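Putative cytoplasmic protein (Salmonella typhimurium, PDB 2GK3) is of unknown function but forms a hexamer and is assigned to a putative glutamine amidotransferase-like family. Local coordinates at residues Leu108-Leu121 against Asn138-Val150. Residues are numbered along the deposited sequence; the frame is centred on the assembly and turned at random.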
loop_
_atom_site.group_PDB
_atom_site.type_symbol
_atom_site.label_atom_id
_atom_site.label_comp_id
_atom_site.label_asym_id
_atom_site.label_seq_id
_atom_site.Cartn_x
_atom_site.Cartn_y
_atom_site.Cartn_z
ATOM N N LEU E 108 -10.932 -27.001 -0.414
ATOM C CA LEU E 108 -12.334 -26.918 -0.832
ATOM C C LEU E 108 -12.847 -28.308 -1.246
ATOM O O LEU E 108 -14.029 -28.627 -1.006
ATOM C CB LEU E 108 -12.514 -25.863 -1.924
ATOM C CG LEU E 108 -12.262 -24.379 -1.573
ATOM C CD1 LEU E 108 -12.602 -23.507 -2.785
ATOM C CD2 LEU E 108 -13.097 -23.917 -0.363
ATOM N N GLU E 109 -11.968 -29.128 -1.840
ATOM C CA GLU E 109 -12.287 -30.556 -2.035
ATOM C C GLU E 109 -12.554 -31.244 -0.687
ATOM O O GLU E 109 -13.550 -31.941 -0.542
ATOM C CB GLU E 109 -11.226 -31.306 -2.839
ATOM C CG GLU E 109 -11.038 -30.801 -4.272
ATOM C CD GLU E 109 -12.135 -31.225 -5.270
ATOM O OE1 GLU E 109 -13.079 -31.949 -4.914
ATOM O OE2 GLU E 109 -12.050 -30.823 -6.449
ATOM N N SER E 110 -11.704 -30.976 0.309
ATOM C CA SER E 110 -11.841 -31.575 1.651
ATOM C C SER E 110 -13.194 -31.235 2.232
ATOM O O SER E 110 -13.924 -32.125 2.690
ATOM C CB SER E 110 -10.740 -31.078 2.595
ATOM O OG SER E 110 -9.465 -31.484 2.131
ATOM N N ILE E 111 -13.529 -29.945 2.185
ATOM C CA ILE E 111 -14.827 -29.460 2.672
ATOM C C ILE E 111 -15.977 -30.121 1.918
ATOM O O ILE E 111 -16.958 -30.540 2.534
ATOM C CB ILE E 111 -14.922 -27.908 2.658
ATOM C CG1 ILE E 111 -13.963 -27.333 3.710
ATOM C CG2 ILE E 111 -16.363 -27.449 2.908
ATOM C CD1 ILE E 111 -13.690 -25.825 3.594
ATOM N N LYS E 112 -15.832 -30.245 0.600
ATOM C CA LYS E 112 -16.821 -30.931 -0.232
ATOM C C LYS E 112 -17.048 -32.392 0.215
ATOM O O LYS E 112 -18.192 -32.803 0.437
ATOM C CB LYS E 112 -16.405 -30.878 -1.715
ATOM C CG LYS E 112 -17.344 -31.632 -2.659
ATOM C CD LYS E 112 -17.195 -31.174 -4.096
ATOM C CE LYS E 112 -16.130 -31.962 -4.780
ATOM N NZ LYS E 112 -15.908 -31.525 -6.167
ATOM N N GLU E 113 -15.964 -33.160 0.337
ATOM C CA GLU E 113 -16.039 -34.550 0.820
ATOM C C GLU E 113 -16.629 -34.689 2.232
ATOM O O GLU E 113 -17.403 -35.610 2.513
ATOM C CB GLU E 113 -14.664 -35.222 0.734
ATOM C CG GLU E 113 -14.128 -35.290 -0.710
ATOM C CD GLU E 113 -15.093 -36.006 -1.702
ATOM O OE1 GLU E 113 -15.510 -35.379 -2.716
ATOM O OE2 GLU E 113 -15.432 -37.191 -1.464
ATOM N N TYR E 114 -16.276 -33.754 3.106
ATOM C CA TYR E 114 -16.832 -33.691 4.435
ATOM C C TYR E 114 -18.364 -33.532 4.352
ATOM O O TYR E 114 -19.105 -34.214 5.076
ATOM C CB TYR E 114 -16.148 -32.558 5.213
ATOM C CG TYR E 114 -16.968 -31.970 6.337
ATOM C CD1 TYR E 114 -16.831 -32.434 7.649
ATOM C CD2 TYR E 114 -17.889 -30.941 6.088
ATOM C CE1 TYR E 114 -17.602 -31.884 8.689
ATOM C CE2 TYR E 114 -18.665 -30.392 7.111
ATOM C CZ TYR E 114 -18.514 -30.861 8.402
ATOM O OH TYR E 114 -19.284 -30.317 9.400
ATOM N N VAL E 115 -18.846 -32.660 3.454
ATOM C CA VAL E 115 -20.298 -32.540 3.240
ATOM C C VAL E 115 -20.900 -33.819 2.612
ATOM O O VAL E 115 -21.909 -34.322 3.106
ATOM C CB VAL E 115 -20.737 -31.232 2.476
ATOM C CG1 VAL E 115 -22.271 -31.099 2.467
ATOM C CG2 VAL E 115 -20.148 -29.977 3.120
ATOM N N LYS E 116 -20.277 -34.354 1.560
ATOM C CA LYS E 116 -20.767 -35.588 0.908
ATOM C C LYS E 116 -21.036 -36.679 1.924
ATOM O O LYS E 116 -22.002 -37.448 1.797
ATOM C CB LYS E 116 -19.762 -36.140 -0.113
ATOM C CG LYS E 116 -19.715 -35.380 -1.431
ATOM C CD LYS E 116 -18.713 -36.012 -2.433
ATOM C CE LYS E 116 -18.717 -35.225 -3.774
ATOM N NZ LYS E 116 -17.648 -35.669 -4.731
ATOM N N ASN E 117 -20.153 -36.744 2.923
ATOM C CA ASN E 117 -20.175 -37.794 3.913
ATOM C C ASN E 117 -20.938 -37.442 5.183
ATOM O O ASN E 117 -20.804 -38.143 6.182
ATOM C CB ASN E 117 -18.752 -38.251 4.236
ATOM C CG ASN E 117 -18.077 -38.941 3.048
ATOM O OD1 ASN E 117 -17.000 -38.536 2.618
ATOM N ND2 ASN E 117 -18.719 -39.975 2.508
ATOM N N GLY E 118 -21.743 -36.378 5.144
ATOM C CA GLY E 118 -22.682 -36.112 6.231
ATOM C C GLY E 118 -22.461 -34.854 7.028
ATOM O O GLY E 118 -23.306 -34.474 7.854
ATOM N N GLY E 119 -21.335 -34.193 6.811
ATOM C CA GLY E 119 -21.115 -32.900 7.440
ATOM C C GLY E 119 -22.093 -31.810 7.020
ATOM O O GLY E 119 -22.649 -31.836 5.910
ATOM N N GLY E 120 -22.301 -30.838 7.909
ATOM C CA GLY E 120 -23.042 -29.620 7.559
ATOM C C GLY E 120 -22.155 -28.435 7.181
ATOM O O GLY E 120 -21.008 -28.281 7.667
ATOM N N LEU E 121 -22.692 -27.578 6.321
ATOM C CA LEU E 121 -21.972 -26.403 5.845
ATOM C C LEU E 121 -22.896 -25.195 5.873
ATOM O O LEU E 121 -23.998 -25.229 5.290
ATOM C CB LEU E 121 -21.447 -26.630 4.418
ATOM C CG LEU E 121 -20.642 -25.510 3.730
ATOM C CD1 LEU E 121 -19.443 -25.163 4.579
ATOM C CD2 LEU E 121 -20.202 -25.872 2.290
ATOM N N ASN E 138 -15.187 -14.981 -5.007
ATOM C CA ASN E 138 -15.032 -15.806 -6.198
ATOM C C ASN E 138 -15.512 -17.269 -6.101
ATOM O O ASN E 138 -15.063 -18.114 -6.872
ATOM C CB ASN E 138 -13.559 -15.787 -6.634
ATOM C CG ASN E 138 -13.363 -16.326 -8.039
ATOM O OD1 ASN E 138 -14.083 -15.941 -8.971
ATOM N ND2 ASN E 138 -12.399 -17.214 -8.201
ATOM N N TYR E 139 -16.433 -17.558 -5.188
ATOM C CA TYR E 139 -16.820 -18.929 -4.901
ATOM C C TYR E 139 -17.485 -19.675 -6.060
ATOM O O TYR E 139 -17.443 -20.914 -6.104
ATOM C CB TYR E 139 -17.683 -18.989 -3.639
ATOM C CG TYR E 139 -16.852 -19.009 -2.371
ATOM C CD1 TYR E 139 -16.668 -17.850 -1.597
ATOM C CD2 TYR E 139 -16.238 -20.189 -1.949
ATOM C CE1 TYR E 139 -15.907 -17.884 -0.415
ATOM C CE2 TYR E 139 -15.455 -20.222 -0.808
ATOM C CZ TYR E 139 -15.293 -19.080 -0.040
ATOM O OH TYR E 139 -14.501 -19.173 1.101
ATOM N N LYS E 140 -18.065 -18.927 -7.005
ATOM C CA LYS E 140 -18.812 -19.513 -8.132
ATOM C C LYS E 140 -17.894 -20.277 -9.085
ATOM O O LYS E 140 -18.313 -21.229 -9.736
ATOM C CB LYS E 140 -19.559 -18.432 -8.894
ATOM C CG LYS E 140 -20.339 -18.991 -10.053
ATOM C CD LYS E 140 -21.228 -17.967 -10.718
ATOM C CE LYS E 140 -22.337 -18.703 -11.482
ATOM N NZ LYS E 140 -23.252 -17.762 -12.149
ATOM N N ASN E 141 -16.642 -19.838 -9.142
ATOM C CA ASN E 141 -15.635 -20.394 -10.004
ATOM C C ASN E 141 -14.754 -21.408 -9.273
ATOM O O ASN E 141 -13.628 -21.685 -9.687
ATOM C CB ASN E 141 -14.836 -19.246 -10.599
ATOM C CG ASN E 141 -15.710 -18.337 -11.459
ATOM O OD1 ASN E 141 -16.489 -18.828 -12.287
ATOM N ND2 ASN E 141 -15.618 -17.018 -11.249
ATOM N N THR E 142 -15.296 -21.984 -8.202
ATOM C CA THR E 142 -14.580 -22.980 -7.397
ATOM C C THR E 142 -15.396 -24.249 -7.281
ATOM O O THR E 142 -16.607 -24.247 -7.539
ATOM C CB THR E 142 -14.296 -22.477 -5.945
ATOM O OG1 THR E 142 -15.519 -22.436 -5.198
ATOM C CG2 THR E 142 -13.617 -21.091 -5.932
ATOM N N VAL E 143 -14.744 -25.333 -6.858
ATOM C CA VAL E 143 -15.411 -26.639 -6.694
ATOM C C VAL E 143 -16.462 -26.655 -5.576
ATOM O O VAL E 143 -17.170 -27.657 -5.382
ATOM C CB VAL E 143 -14.390 -27.772 -6.532
ATOM C CG1 VAL E 143 -13.566 -27.919 -7.846
ATOM C CG2 VAL E 143 -13.463 -27.509 -5.358
ATOM N N LEU E 144 -16.583 -25.541 -4.855
ATOM C CA LEU E 144 -17.569 -25.437 -3.783
ATOM C C LEU E 144 -18.955 -24.949 -4.258
ATOM O O LEU E 144 -19.946 -25.153 -3.569
ATOM C CB LEU E 144 -17.043 -24.510 -2.661
ATOM C CG LEU E 144 -17.589 -24.734 -1.246
ATOM C CD1 LEU E 144 -17.209 -26.144 -0.713
ATOM C CD2 LEU E 144 -17.129 -23.633 -0.261
ATOM N N ALA E 145 -19.013 -24.273 -5.404
ATOM C CA ALA E 145 -20.286 -23.773 -5.948
ATOM C C ALA E 145 -21.384 -24.871 -5.995
ATOM O O ALA E 145 -22.504 -24.649 -5.547
ATOM C CB ALA E 145 -20.073 -23.105 -7.328
ATOM N N GLU E 146 -21.042 -26.063 -6.482
ATOM C CA GLU E 146 -22.017 -27.174 -6.557
ATOM C C GLU E 146 -22.523 -27.679 -5.214
ATOM O O GLU E 146 -23.540 -28.375 -5.165
ATOM C CB GLU E 146 -21.443 -28.371 -7.330
ATOM C CG GLU E 146 -21.339 -28.158 -8.824
ATOM C CD GLU E 146 -22.691 -28.108 -9.521
ATOM O OE1 GLU E 146 -23.692 -28.563 -8.933
ATOM O OE2 GLU E 146 -22.750 -27.611 -10.665
ATOM N N VAL E 147 -21.810 -27.361 -4.136
ATOM C CA VAL E 147 -22.217 -27.811 -2.802
ATOM C C VAL E 147 -23.294 -26.881 -2.235
ATOM O O VAL E 147 -24.144 -27.321 -1.455
ATOM C CB VAL E 147 -21.002 -27.964 -1.817
ATOM C CG1 VAL E 147 -21.458 -28.338 -0.413
ATOM C CG2 VAL E 147 -20.011 -29.007 -2.327
ATOM N N LEU E 148 -23.282 -25.614 -2.638
ATOM C CA LEU E 148 -24.166 -24.615 -1.994
ATOM C C LEU E 148 -25.586 -24.679 -2.547
ATOM O O LEU E 148 -25.774 -25.029 -3.711
ATOM C CB LEU E 148 -23.582 -23.189 -2.104
ATOM C CG LEU E 148 -22.128 -23.029 -1.618
ATOM C CD1 LEU E 148 -21.622 -21.641 -1.955
ATOM C CD2 LEU E 148 -21.921 -23.357 -0.104
ATOM N N PRO E 149 -26.598 -24.369 -1.708
ATOM C CA PRO E 149 -27.977 -24.456 -2.190
ATOM C C PRO E 149 -28.453 -23.197 -2.941
ATOM O O PRO E 149 -29.661 -22.994 -3.123
ATOM C CB PRO E 149 -28.765 -24.655 -0.898
ATOM C CG PRO E 149 -28.010 -23.889 0.100
ATOM C CD PRO E 149 -26.553 -23.981 -0.288
ATOM N N VAL E 150 -27.508 -22.353 -3.348
ATOM C CA VAL E 150 -27.809 -21.158 -4.147
ATOM C C VAL E 150 -26.912 -21.101 -5.385
ATOM O O VAL E 150 -25.844 -21.729 -5.433
ATOM C CB VAL E 150 -27.682 -19.831 -3.321
ATOM C CG1 VAL E 150 -28.653 -19.820 -2.149
ATOM C CG2 VAL E 150 -26.226 -19.570 -2.851
#
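Leu108 projects from the first turn of the helix in 108-121 into a hollow formed by Tyr139, Thr142, Val143 and Leu144. Its two methyls part company there: CD1 lies 3.7 Å from CB of Thr142, while CD2 meets Leu144 CD2 and approaches the edge of the Tyr139 ring near its plane. Thr142 OG1 is gripped twice, donating to Tyr139 O at 2.6 Å and accepting from Leu144 N in an ST turn, which should steady this side of the hollow. Leu144, with CG anti to the backbone N (chi1 -154°), sends CD1 to Ile111 CG2 at 3.9 Å, so its fork fits between Leu108 and Ile111, one helical turn apart.

Further along, Val147 is a two-pronged bump. Its CG1 meets the Val115 methyls tip to tip and lies 3.9 Å from Leu121 CD2, which also touches Leu148; CG2 rests on the aliphatic stem of Lys112, 3.8 Å from CG. That stem bends at chi3 (88°), carrying NZ back to Glu109 OE1 at 3.1 Å in a salt bridge. Val143 packs crosswise against this ion pair, its CG1 3.6 Å from Glu109 OE2.

The loop packs on one face of helix 107-116 and on Leu121 of strand 120-124, which pairs in parallel with 80-84, consistent with the alpha/beta core of class I glutamine amidotransferase-like proteins. Polar groups find partners within their own segment or elsewhere, as Tyr139 OH does on Ile86 O; apolar contacts join the segments. The Lys112-Glu109 pair, whose charges probably offset each other, borders this seam where Glu109 also meets Glu163 of a neighbouring subunit.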